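Local coordinates for protein mini spindles (Drosophila melanogaster, PDB 5VJC) that probably binds tubulin through its TOG domains and so promotes microtubule dynamics and mitotic spindle formation, at residues F169-L180 with C191-Y202. Residues are numbered along the deposited sequence; the frame is centred on the assembly and turned at random.
Sequences FVKVFGYVMEGL and CLDELTFLIESY
Phe169 and Tyr202 meet as an offset stack: ring centroids lie 4.2 Å apart, the planes are inclined by only 19°, and Tyr202 CD1 sits over the centre of one Phe169 face. Phe169 CB adds a CH-pi contact over the face of the Tyr202 ring, 3.9 Å from its centroid.

A second CH-pi contact joins Phe173 to Leu195. With CG anti to the backbone N (chi1 -176°), the Phe173 ring swings across the interface, and Leu195 CD2 lies over its face, 3.9 Å from the centroid.

The remaining packing is largely apolar. The Phe173 ring also touches Leu198 CD1 and Ile199 CG1, both at an oblique approach. Val176 is a knob in a hole formed by Cys191, Glu194, Leu195 and Leu198; its CG1 comes 3.6 Å from Leu195 CD2. The other branch of Leu195, CD1, touches Met177 SD at 3.7 Å, and Leu180 CD2 meets Leu192 CD2 at 3.6 Å. Gly179 CA lies 3.7 Å from Cys191 SG. The CA atoms of Val176 and Cys191 are 5.8 Å apart, and the backbones are further apart at the aromatic pair, Phe169 and Tyr202.

Glu194 lends its CB to the hole, while its carboxylate forms a salt bridge with Arg161 of helix 150-166. Neighbouring near-antiparallel helices (156°) packed in this way through an apolar interface are typical of the HEAT-repeat architecture of TOG domains.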
loop_
_atom_site.group_PDB
_atom_site.type_symbol
_atom_site.label_atom_id
_atom_site.label_comp_id
_atom_site.label_asym_id
_atom_site.label_seq_id
_atom_site.Cartn_x
_atom_site.Cartn_y
_atom_site.Cartn_z
ATOM N N PHE A 169 -3.029 11.797 1.440
ATOM C CA PHE A 169 -3.998 10.878 2.015
ATOM C C PHE A 169 -5.166 10.711 1.057
ATOM O O PHE A 169 -5.730 9.634 0.993
ATOM C CB PHE A 169 -4.472 11.317 3.434
ATOM C CG PHE A 169 -5.000 12.734 3.529
ATOM C CD1 PHE A 169 -6.332 13.020 3.236
ATOM C CD2 PHE A 169 -4.186 13.759 3.983
ATOM C CE1 PHE A 169 -6.831 14.320 3.342
ATOM C CE2 PHE A 169 -4.673 15.072 4.094
ATOM C CZ PHE A 169 -5.998 15.349 3.774
ATOM N N VAL A 170 -5.464 11.719 0.234
ATOM C CA VAL A 170 -6.538 11.539 -0.744
ATOM C C VAL A 170 -6.148 10.448 -1.772
ATOM O O VAL A 170 -6.979 9.614 -2.155
ATOM C CB VAL A 170 -6.899 12.862 -1.454
ATOM C CG1 VAL A 170 -7.668 12.604 -2.730
ATOM C CG2 VAL A 170 -7.698 13.773 -0.526
ATOM N N LYS A 171 -4.876 10.405 -2.160
ATOM C CA LYS A 171 -4.423 9.380 -3.104
ATOM C C LYS A 171 -4.476 7.986 -2.477
ATOM O O LYS A 171 -4.897 7.035 -3.122
ATOM C CB LYS A 171 -3.017 9.686 -3.604
ATOM C CG LYS A 171 -2.943 10.961 -4.427
ATOM C CD LYS A 171 -1.576 11.151 -5.046
ATOM C CE LYS A 171 -1.600 12.281 -6.080
ATOM N NZ LYS A 171 -2.571 11.971 -7.175
ATOM N N VAL A 172 -4.079 7.869 -1.213
ATOM C CA VAL A 172 -4.159 6.586 -0.513
ATOM C C VAL A 172 -5.608 6.121 -0.404
ATOM O O VAL A 172 -5.912 4.935 -0.637
ATOM C CB VAL A 172 -3.523 6.666 0.882
ATOM C CG1 VAL A 172 -3.742 5.350 1.653
ATOM C CG2 VAL A 172 -2.024 6.969 0.750
ATOM N N PHE A 173 -6.503 7.052 -0.069
ATOM C CA PHE A 173 -7.925 6.746 -0.015
ATOM C C PHE A 173 -8.368 6.118 -1.337
ATOM O O PHE A 173 -9.047 5.090 -1.327
ATOM C CB PHE A 173 -8.771 7.992 0.294
ATOM C CG PHE A 173 -10.248 7.695 0.464
ATOM C CD1 PHE A 173 -10.761 7.348 1.706
ATOM C CD2 PHE A 173 -11.111 7.757 -0.614
ATOM C CE1 PHE A 173 -12.112 7.084 1.870
ATOM C CE2 PHE A 173 -12.455 7.467 -0.460
ATOM C CZ PHE A 173 -12.953 7.131 0.772
ATOM N N GLY A 174 -7.980 6.749 -2.447
ATOM C CA GLY A 174 -8.229 6.236 -3.783
ATOM C C GLY A 174 -7.713 4.818 -4.009
ATOM O O GLY A 174 -8.435 3.982 -4.542
ATOM N N TYR A 175 -6.471 4.539 -3.620
ATOM C CA TYR A 175 -5.927 3.172 -3.763
ATOM C C TYR A 175 -6.664 2.134 -2.915
ATOM O O TYR A 175 -6.878 0.998 -3.345
ATOM C CB TYR A 175 -4.446 3.155 -3.408
ATOM C CG TYR A 175 -3.576 3.802 -4.467
ATOM C CD1 TYR A 175 -3.597 3.343 -5.782
ATOM C CD2 TYR A 175 -2.731 4.849 -4.154
ATOM C CE1 TYR A 175 -2.798 3.928 -6.769
ATOM C CE2 TYR A 175 -1.926 5.438 -5.126
ATOM C CZ TYR A 175 -1.969 4.967 -6.435
ATOM O OH TYR A 175 -1.174 5.530 -7.406
ATOM N N VAL A 176 -7.061 2.519 -1.708
ATOM C CA VAL A 176 -7.850 1.629 -0.877
ATOM C C VAL A 176 -9.198 1.336 -1.513
ATOM O O VAL A 176 -9.640 0.171 -1.513
ATOM C CB VAL A 176 -8.076 2.202 0.536
ATOM C CG1 VAL A 176 -9.007 1.247 1.332
ATOM C CG2 VAL A 176 -6.734 2.339 1.231
ATOM N N MET A 177 -9.837 2.384 -2.048
ATOM C CA MET A 177 -11.100 2.244 -2.786
ATOM C C MET A 177 -11.027 1.161 -3.900
ATOM O O MET A 177 -12.005 0.451 -4.152
ATOM C CB MET A 177 -11.517 3.587 -3.413
ATOM C CG MET A 177 -12.167 4.591 -2.439
ATOM S SD MET A 177 -13.699 3.971 -1.657
ATOM C CE MET A 177 -14.781 3.846 -3.079
ATOM N N GLU A 178 -9.874 1.039 -4.553
ATOM C CA GLU A 178 -9.719 0.061 -5.648
ATOM C C GLU A 178 -9.859 -1.345 -5.132
ATOM O O GLU A 178 -10.282 -2.241 -5.863
ATOM C CB GLU A 178 -8.365 0.208 -6.344
ATOM C CG GLU A 178 -8.242 1.449 -7.189
ATOM C CD GLU A 178 -9.364 1.557 -8.216
ATOM O OE1 GLU A 178 -9.580 0.582 -8.975
ATOM O OE2 GLU A 178 -10.046 2.610 -8.247
ATOM N N GLY A 179 -9.537 -1.522 -3.849
ATOM C CA GLY A 179 -9.613 -2.812 -3.195
ATOM C C GLY A 179 -11.025 -3.352 -3.099
ATOM O O GLY A 179 -11.205 -4.546 -2.914
ATOM N N LEU A 180 -12.036 -2.495 -3.241
ATOM C CA LEU A 180 -13.414 -2.992 -3.213
ATOM C C LEU A 180 -13.736 -3.871 -4.434
ATOM O O LEU A 180 -14.720 -4.601 -4.423
ATOM C CB LEU A 180 -14.425 -1.837 -3.137
ATOM C CG LEU A 180 -14.282 -0.827 -1.995
ATOM C CD1 LEU A 180 -15.486 0.069 -1.959
ATOM C CD2 LEU A 180 -14.079 -1.522 -0.652
ATOM N N CYS A 191 -10.160 -3.694 3.196
ATOM C CA CYS A 191 -10.165 -2.373 2.582
ATOM C C CYS A 191 -11.330 -1.552 3.120
ATOM O O CYS A 191 -11.163 -0.372 3.422
ATOM C CB CYS A 191 -10.212 -2.466 1.049
ATOM S SG CYS A 191 -8.608 -2.938 0.320
ATOM N N LEU A 192 -12.500 -2.168 3.278
ATOM C CA LEU A 192 -13.625 -1.444 3.887
ATOM C C LEU A 192 -13.311 -0.923 5.304
ATOM O O LEU A 192 -13.565 0.247 5.597
ATOM C CB LEU A 192 -14.871 -2.328 3.921
ATOM C CG LEU A 192 -15.567 -2.488 2.566
ATOM C CD1 LEU A 192 -16.480 -3.743 2.549
ATOM C CD2 LEU A 192 -16.333 -1.215 2.193
ATOM N N ASP A 193 -12.748 -1.774 6.164
ATOM C CA ASP A 193 -12.296 -1.355 7.498
ATOM C C ASP A 193 -11.259 -0.211 7.423
ATOM O O ASP A 193 -11.255 0.696 8.257
ATOM C CB ASP A 193 -11.690 -2.544 8.277
ATOM C CG ASP A 193 -12.741 -3.576 8.716
ATOM O OD1 ASP A 193 -13.952 -3.308 8.591
ATOM O OD2 ASP A 193 -12.343 -4.664 9.187
ATOM N N GLU A 194 -10.378 -0.251 6.433
ATOM C CA GLU A 194 -9.400 0.818 6.285
ATOM C C GLU A 194 -10.085 2.116 5.864
ATOM O O GLU A 194 -9.746 3.196 6.358
ATOM C CB GLU A 194 -8.305 0.415 5.284
ATOM C CG GLU A 194 -7.034 1.274 5.414
ATOM C CD GLU A 194 -6.346 1.130 6.776
ATOM O OE1 GLU A 194 -6.665 0.185 7.542
ATOM O OE2 GLU A 194 -5.450 1.939 7.070
ATOM N N LEU A 195 -11.071 2.023 4.973
ATOM C CA LEU A 195 -11.818 3.211 4.591
ATOM C C LEU A 195 -12.463 3.849 5.827
ATOM O O LEU A 195 -12.460 5.072 5.979
ATOM C CB LEU A 195 -12.875 2.882 3.533
ATOM C CG LEU A 195 -12.300 2.455 2.162
ATOM C CD1 LEU A 195 -13.346 1.776 1.271
ATOM C CD2 LEU A 195 -11.636 3.646 1.423
ATOM N N THR A 196 -12.982 3.010 6.715
ATOM C CA THR A 196 -13.609 3.483 7.949
ATOM C C THR A 196 -12.578 4.223 8.807
ATOM O O THR A 196 -12.856 5.309 9.330
ATOM C CB THR A 196 -14.225 2.318 8.756
ATOM O OG1 THR A 196 -15.129 1.579 7.927
ATOM C CG2 THR A 196 -14.970 2.830 10.010
ATOM N N PHE A 197 -11.384 3.641 8.938
ATOM C CA PHE A 197 -10.324 4.296 9.698
ATOM C C PHE A 197 -9.978 5.659 9.088
ATOM O O PHE A 197 -9.866 6.669 9.793
ATOM C CB PHE A 197 -9.074 3.408 9.776
ATOM C CG PHE A 197 -7.839 4.147 10.232
ATOM C CD1 PHE A 197 -7.588 4.335 11.587
ATOM C CD2 PHE A 197 -6.948 4.670 9.310
ATOM C CE1 PHE A 197 -6.456 5.027 12.000
ATOM C CE2 PHE A 197 -5.818 5.358 9.721
ATOM C CZ PHE A 197 -5.573 5.526 11.069
ATOM N N LEU A 198 -9.830 5.695 7.772
ATOM C CA LEU A 198 -9.460 6.928 7.086
ATOM C C LEU A 198 -10.538 8.009 7.194
ATOM O O LEU A 198 -10.232 9.199 7.349
ATOM C CB LEU A 198 -9.172 6.638 5.608
ATOM C CG LEU A 198 -7.879 5.869 5.361
ATOM C CD1 LEU A 198 -7.792 5.498 3.882
ATOM C CD2 LEU A 198 -6.674 6.704 5.816
ATOM N N ILE A 199 -11.795 7.599 7.089
ATOM C CA ILE A 199 -12.908 8.551 7.202
ATOM C C ILE A 199 -13.020 9.104 8.637
ATOM O O ILE A 199 -13.219 10.289 8.826
ATOM C CB ILE A 199 -14.239 7.900 6.782
ATOM C CG1 ILE A 199 -14.211 7.601 5.280
ATOM C CG2 ILE A 199 -15.427 8.826 7.092
ATOM C CD1 ILE A 199 -15.389 6.795 4.819
ATOM N N GLU A 200 -12.878 8.237 9.637
ATOM C CA GLU A 200 -12.822 8.688 11.030
ATOM C C GLU A 200 -11.641 9.641 11.300
ATOM O O GLU A 200 -11.737 10.559 12.127
ATOM C CB GLU A 200 -12.744 7.474 11.967
ATOM C CG GLU A 200 -13.261 7.751 13.366
ATOM C CD GLU A 200 -12.960 6.621 14.344
ATOM O OE1 GLU A 200 -12.069 5.797 14.053
ATOM O OE2 GLU A 200 -13.619 6.554 15.407
ATOM N N SER A 201 -10.538 9.442 10.579
ATOM C CA SER A 201 -9.300 10.178 10.821
ATOM C C SER A 201 -9.230 11.507 10.089
ATOM O O SER A 201 -8.724 12.498 10.622
ATOM C CB SER A 201 -8.095 9.321 10.424
ATOM O OG SER A 201 -8.042 8.155 11.227
ATOM N N TYR A 202 -9.739 11.531 8.864
ATOM C CA TYR A 202 -9.602 12.694 8.014
ATOM C C TYR A 202 -10.932 13.411 7.825
ATOM O O TYR A 202 -10.975 14.505 7.282
ATOM C CB TYR A 202 -9.011 12.285 6.664
ATOM C CG TYR A 202 -7.557 11.883 6.781
ATOM C CD1 TYR A 202 -6.555 12.843 6.775
ATOM C CD2 TYR A 202 -7.187 10.553 6.928
ATOM C CE1 TYR A 202 -5.212 12.489 6.907
ATOM C CE2 TYR A 202 -5.848 10.186 7.049
ATOM C CZ TYR A 202 -4.866 11.161 7.027
ATOM O OH TYR A 202 -3.538 10.817 7.159
#